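Local coordinates for outer membrane porin protein 32 (Delftia acidovorans, PDB 2FGQ) that forms trimeric anion-selective channels across the bacterial outer membrane and binds malate inside its pore, at residues A[17-22]-A[319-324]; A[205-210]-A[222-227]. One frame throughout, in Å; residues are numbered along the deposited sequence.

Contact 1. Residues A[17-22]-A[319-324]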
# COMPACT_ATOMS: atom_id res chain seq x y z
N VAL A 17 25.99 -4.30 13.86
CA VAL A 17 26.08 -5.04 15.12
C VAL A 17 27.23 -6.05 15.01
O VAL A 17 27.54 -6.57 13.94
CB VAL A 17 24.79 -5.78 15.50
CG1 VAL A 17 23.66 -4.80 15.86
CG2 VAL A 17 24.38 -6.77 14.41
N ASN A 18 27.90 -6.28 16.12
CA ASN A 18 29.07 -7.17 16.09
C ASN A 18 28.74 -8.66 16.09
O ASN A 18 29.56 -9.49 15.71
CB ASN A 18 30.11 -6.76 17.14
CG ASN A 18 29.72 -7.05 18.58
OD1 ASN A 18 30.63 -7.10 19.49
ND2 ASN A 18 28.48 -7.24 18.83
N LYS A 19 27.54 -9.02 16.49
CA LYS A 19 27.13 -10.42 16.45
C LYS A 19 25.65 -10.57 16.19
O LYS A 19 24.83 -9.75 16.65
CB LYS A 19 27.47 -11.17 17.73
CG LYS A 19 27.50 -10.44 18.94
CD LYS A 19 28.18 -11.30 20.05
CE LYS A 19 29.64 -10.95 20.33
NZ LYS A 19 29.98 -11.16 21.78
N ASP A 20 25.32 -11.65 15.51
CA ASP A 20 23.96 -12.08 15.28
C ASP A 20 23.76 -13.42 15.97
O ASP A 20 24.54 -13.76 16.84
CB ASP A 20 23.67 -12.10 13.78
CG ASP A 20 24.46 -13.14 13.03
OD1 ASP A 20 25.15 -13.99 13.65
OD2 ASP A 20 24.45 -13.14 11.77
N ALA A 21 22.74 -14.18 15.61
CA ALA A 21 22.43 -15.43 16.32
C ALA A 21 23.48 -16.51 16.12
O ALA A 21 23.57 -17.45 16.93
CB ALA A 21 21.05 -15.95 15.91
N ALA A 22 24.31 -16.35 15.09
CA ALA A 22 25.45 -17.22 14.80
C ALA A 22 26.80 -16.65 15.25
O ALA A 22 27.84 -17.29 15.07
CB ALA A 22 25.48 -17.48 13.33
N GLU A 319 25.76 -13.72 25.59
CA GLU A 319 26.66 -12.90 24.81
C GLU A 319 26.38 -11.42 24.99
O GLU A 319 25.24 -11.02 25.21
CB GLU A 319 26.52 -13.22 23.32
CG GLU A 319 27.05 -14.57 22.90
CD GLU A 319 28.55 -14.67 22.99
OE1 GLU A 319 29.26 -13.78 22.49
OE2 GLU A 319 29.03 -15.65 23.60
N SER A 320 27.43 -10.62 24.86
CA SER A 320 27.29 -9.19 24.83
C SER A 320 27.31 -8.80 23.36
O SER A 320 28.03 -9.39 22.55
CB SER A 320 28.46 -8.52 25.53
OG SER A 320 28.45 -8.81 26.92
N GLN A 321 26.55 -7.77 23.01
CA GLN A 321 26.48 -7.27 21.64
C GLN A 321 26.66 -5.75 21.65
O GLN A 321 26.15 -5.04 22.50
CB GLN A 321 25.13 -7.62 21.08
CG GLN A 321 24.97 -7.43 19.58
CD GLN A 321 23.49 -7.45 19.15
OE1 GLN A 321 23.12 -7.97 18.07
NE2 GLN A 321 22.65 -6.88 19.98
N THR A 322 27.42 -5.26 20.68
CA THR A 322 27.61 -3.85 20.47
C THR A 322 26.97 -3.46 19.15
O THR A 322 27.09 -4.18 18.17
CB THR A 322 29.11 -3.54 20.43
OG1 THR A 322 29.71 -3.98 21.66
CG2 THR A 322 29.38 -2.05 20.40
N GLY A 323 26.34 -2.31 19.14
CA GLY A 323 25.73 -1.79 17.93
C GLY A 323 25.94 -0.31 17.75
O GLY A 323 26.14 0.44 18.71
N VAL A 324 25.90 0.11 16.50
CA VAL A 324 26.08 1.50 16.12
C VAL A 324 25.06 1.80 15.00
O VAL A 324 24.84 0.97 14.11
CB VAL A 324 27.51 1.74 15.52
CG1 VAL A 324 27.70 3.22 15.22
CG2 VAL A 324 28.54 1.23 16.44
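E319 and K19 meet at a salt bridge, their side chains crossing at about a right angle. E319 OE1 lies 2.8 Å from K19 NZ, which reaches it nearly along the C-O bond of the carboxylate. The backbone oxygen of S320 is a second acceptor for the same ammonium: K19 NZ donates to S320 O over 2.7 Å, within the carbonyl plane. The lysine chain bends at chi3 (101°), which sets CE, and again at chi4, which sets NZ; the first bend brings CE close to the carbonyl oxygen, K19 CE being 3.2 Å from S320 O. The Q321 side chain slides past that of K19 in the opposite direction, with Q321 CG 4.0 Å from K19 CG, and extends until its amide lies next to the V17 side chain and the K19 carbonyl. T322 contributes mainly backbone. Its carbonyl oxygen accepts N18 N (3.0 Å, N-H...O 152°) and is also approached by the CA-H of V17, while the N18 side chain lies across T322, N18 CG being 4.0 Å from T322 CB. At G323 the strands come together as an antiparallel non-hydrogen-bonded pair with V17, and V17 CG1 rests 4.2 Å from G323 CA. Beyond it the pairing continues through backbone bonds between V324 and Y16. Next to K19, D20 turns from the strand: its OD1 accepts A22 N in an Asx turn, and its OD2 bridges to R26 and to K159 of a neighbouring subunit. The pairing of V17 with G323 belongs to the seam between the first strand, 4-17, and the last, 320-331, which closes the 16-stranded antiparallel barrel of a Gram-negative porin.

Contact 2. Residues A[205-210]-A[222-227]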
# COMPACT_ATOMS: atom_id res chain seq x y z
N GLU A 205 0.23 -5.87 32.41
CA GLU A 205 1.33 -4.92 32.37
C GLU A 205 1.04 -3.76 33.30
O GLU A 205 0.00 -3.11 33.20
CB GLU A 205 1.48 -4.42 30.95
CG GLU A 205 2.67 -3.56 30.60
CD GLU A 205 2.45 -2.90 29.24
OE1 GLU A 205 3.02 -3.43 28.25
OE2 GLU A 205 1.66 -1.90 29.18
N ILE A 206 1.98 -3.48 34.19
CA ILE A 206 1.93 -2.32 35.05
C ILE A 206 3.20 -1.52 34.80
O ILE A 206 4.31 -2.07 34.80
CB ILE A 206 1.75 -2.71 36.52
CG1 ILE A 206 1.68 -1.45 37.38
CG2 ILE A 206 2.89 -3.53 36.98
CD1 ILE A 206 1.18 -1.67 38.77
N THR A 207 3.05 -0.22 34.59
CA THR A 207 4.16 0.63 34.19
C THR A 207 4.12 1.96 34.96
O THR A 207 3.07 2.57 35.08
CB THR A 207 4.08 0.95 32.68
OG1 THR A 207 3.85 -0.24 31.94
CG2 THR A 207 5.40 1.50 32.18
N LEU A 208 5.26 2.37 35.51
CA LEU A 208 5.39 3.64 36.20
C LEU A 208 6.51 4.43 35.56
O LEU A 208 7.58 3.90 35.41
CB LEU A 208 5.67 3.38 37.69
CG LEU A 208 5.78 4.62 38.57
CD1 LEU A 208 4.47 5.34 38.70
CD2 LEU A 208 6.34 4.25 39.96
N GLY A 209 6.27 5.69 35.19
CA GLY A 209 7.31 6.50 34.60
C GLY A 209 7.30 7.89 35.21
O GLY A 209 6.26 8.36 35.66
N ALA A 210 8.46 8.53 35.24
CA ALA A 210 8.58 9.91 35.72
C ALA A 210 9.75 10.59 35.06
O ALA A 210 10.73 9.94 34.70
CB ALA A 210 8.74 9.97 37.23
N LEU A 222 11.70 4.71 34.19
CA LEU A 222 10.54 3.86 33.87
C LEU A 222 10.78 2.54 34.63
O LEU A 222 11.91 2.02 34.63
CB LEU A 222 10.48 3.55 32.37
CG LEU A 222 9.63 4.29 31.31
CD1 LEU A 222 9.96 3.83 29.90
CD2 LEU A 222 8.12 4.12 31.52
N LEU A 223 9.74 2.01 35.24
CA LEU A 223 9.69 0.65 35.79
C LEU A 223 8.48 -0.05 35.20
O LEU A 223 7.42 0.55 35.10
CB LEU A 223 9.48 0.71 37.30
CG LEU A 223 10.44 1.57 38.09
CD1 LEU A 223 9.87 1.77 39.46
CD2 LEU A 223 11.79 0.86 38.12
N GLN A 224 8.61 -1.32 34.88
CA GLN A 224 7.52 -2.05 34.30
C GLN A 224 7.59 -3.52 34.67
O GLN A 224 8.67 -4.11 34.66
CB GLN A 224 7.55 -1.97 32.76
CG GLN A 224 6.32 -2.52 32.07
CD GLN A 224 6.40 -2.31 30.56
OE1 GLN A 224 5.56 -1.57 29.98
NE2 GLN A 224 7.39 -2.92 29.92
N GLN A 225 6.44 -4.09 35.00
CA GLN A 225 6.30 -5.54 35.14
C GLN A 225 5.30 -6.01 34.12
O GLN A 225 4.18 -5.51 34.07
CB GLN A 225 5.85 -5.96 36.53
CG GLN A 225 5.74 -7.45 36.64
CD GLN A 225 5.48 -7.91 38.06
OE1 GLN A 225 4.34 -8.13 38.43
NE2 GLN A 225 6.53 -8.02 38.86
N THR A 226 5.74 -6.98 33.30
CA THR A 226 4.88 -7.60 32.31
C THR A 226 4.77 -9.07 32.66
O THR A 226 5.80 -9.76 32.75
CB THR A 226 5.52 -7.45 30.96
OG1 THR A 226 5.73 -6.06 30.70
CG2 THR A 226 4.57 -7.93 29.88
N LYS A 227 3.56 -9.55 32.85
CA LYS A 227 3.34 -10.95 33.21
C LYS A 227 2.40 -11.59 32.19
O LYS A 227 1.27 -11.13 32.04
CB LYS A 227 2.71 -11.03 34.61
CG LYS A 227 2.51 -12.41 35.17
CD LYS A 227 2.18 -12.46 36.70
CE LYS A 227 1.85 -11.14 37.30
NZ LYS A 227 1.02 -11.33 38.61
O HOH W 1 5.29 -4.87 28.28
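With CG anti to the backbone N (chi1 -171°) and the chain extended beyond it, Q224 runs side by side with T207, whose OG1 is anti to its own carbonyl carbon and beside the backbone N. The two are a non-hydrogen-bonded pair in the antiparallel beta hairpin of strands 199-213 and 218-230, part of the porin barrel wall. T207 OG1 donates to Q224 OE1 over 2.9 Å, in the amide plane and on a lone pair (C=O...O angle 110°). The E205 carboxylate flanks the same amide, the carboxylate and amide planes 16° apart and E205 CD 3.5 Å from Q224 OE1; its charge is met by R203. An alanine in place of Q224 would probably leave the T207 hydroxyl without this acceptor and open a gap beside the E205 carboxylate. Further along this face, L222 CD2 packs against T207 CG2 (3.8 Å) and over G209 CA (4.0 Å), and helix 96-101 covers E205, T207 and L222. I206, L208 and L223 point to the other face, on the surface and consistent with lipid contact; L208 CD2 and L223 CD1 touch loosely at 4.3 Å. Paired backbone bonds link I206 with Q225 and L208 with L223. At the hairpin's E205-T226 pair, a water donates to E205 OE1 and hydrogen-bonds T226 OG1, 2.7 Å from each.

Both contacts belong to the same 16-stranded barrel, with centres 27 Å apart and no touch between them. Contact 2 joins neighbours in sequence, pieces of the two strands of one hairpin, whereas contact 1 brings together residues almost 300 positions apart, and contact 2 lies nested inside the loop it closes. Contact 1 is partly buried and sits where regular pairing gives out into a loop, so much of its grip comes from a charged pair and a lysine on a backbone carbonyl. Contact 2 keeps full strand register; E205, T207, Q224 and T226 are buried on the face that helix 96-101 partly covers, while I206, L208 and L223 lie on the outer surface.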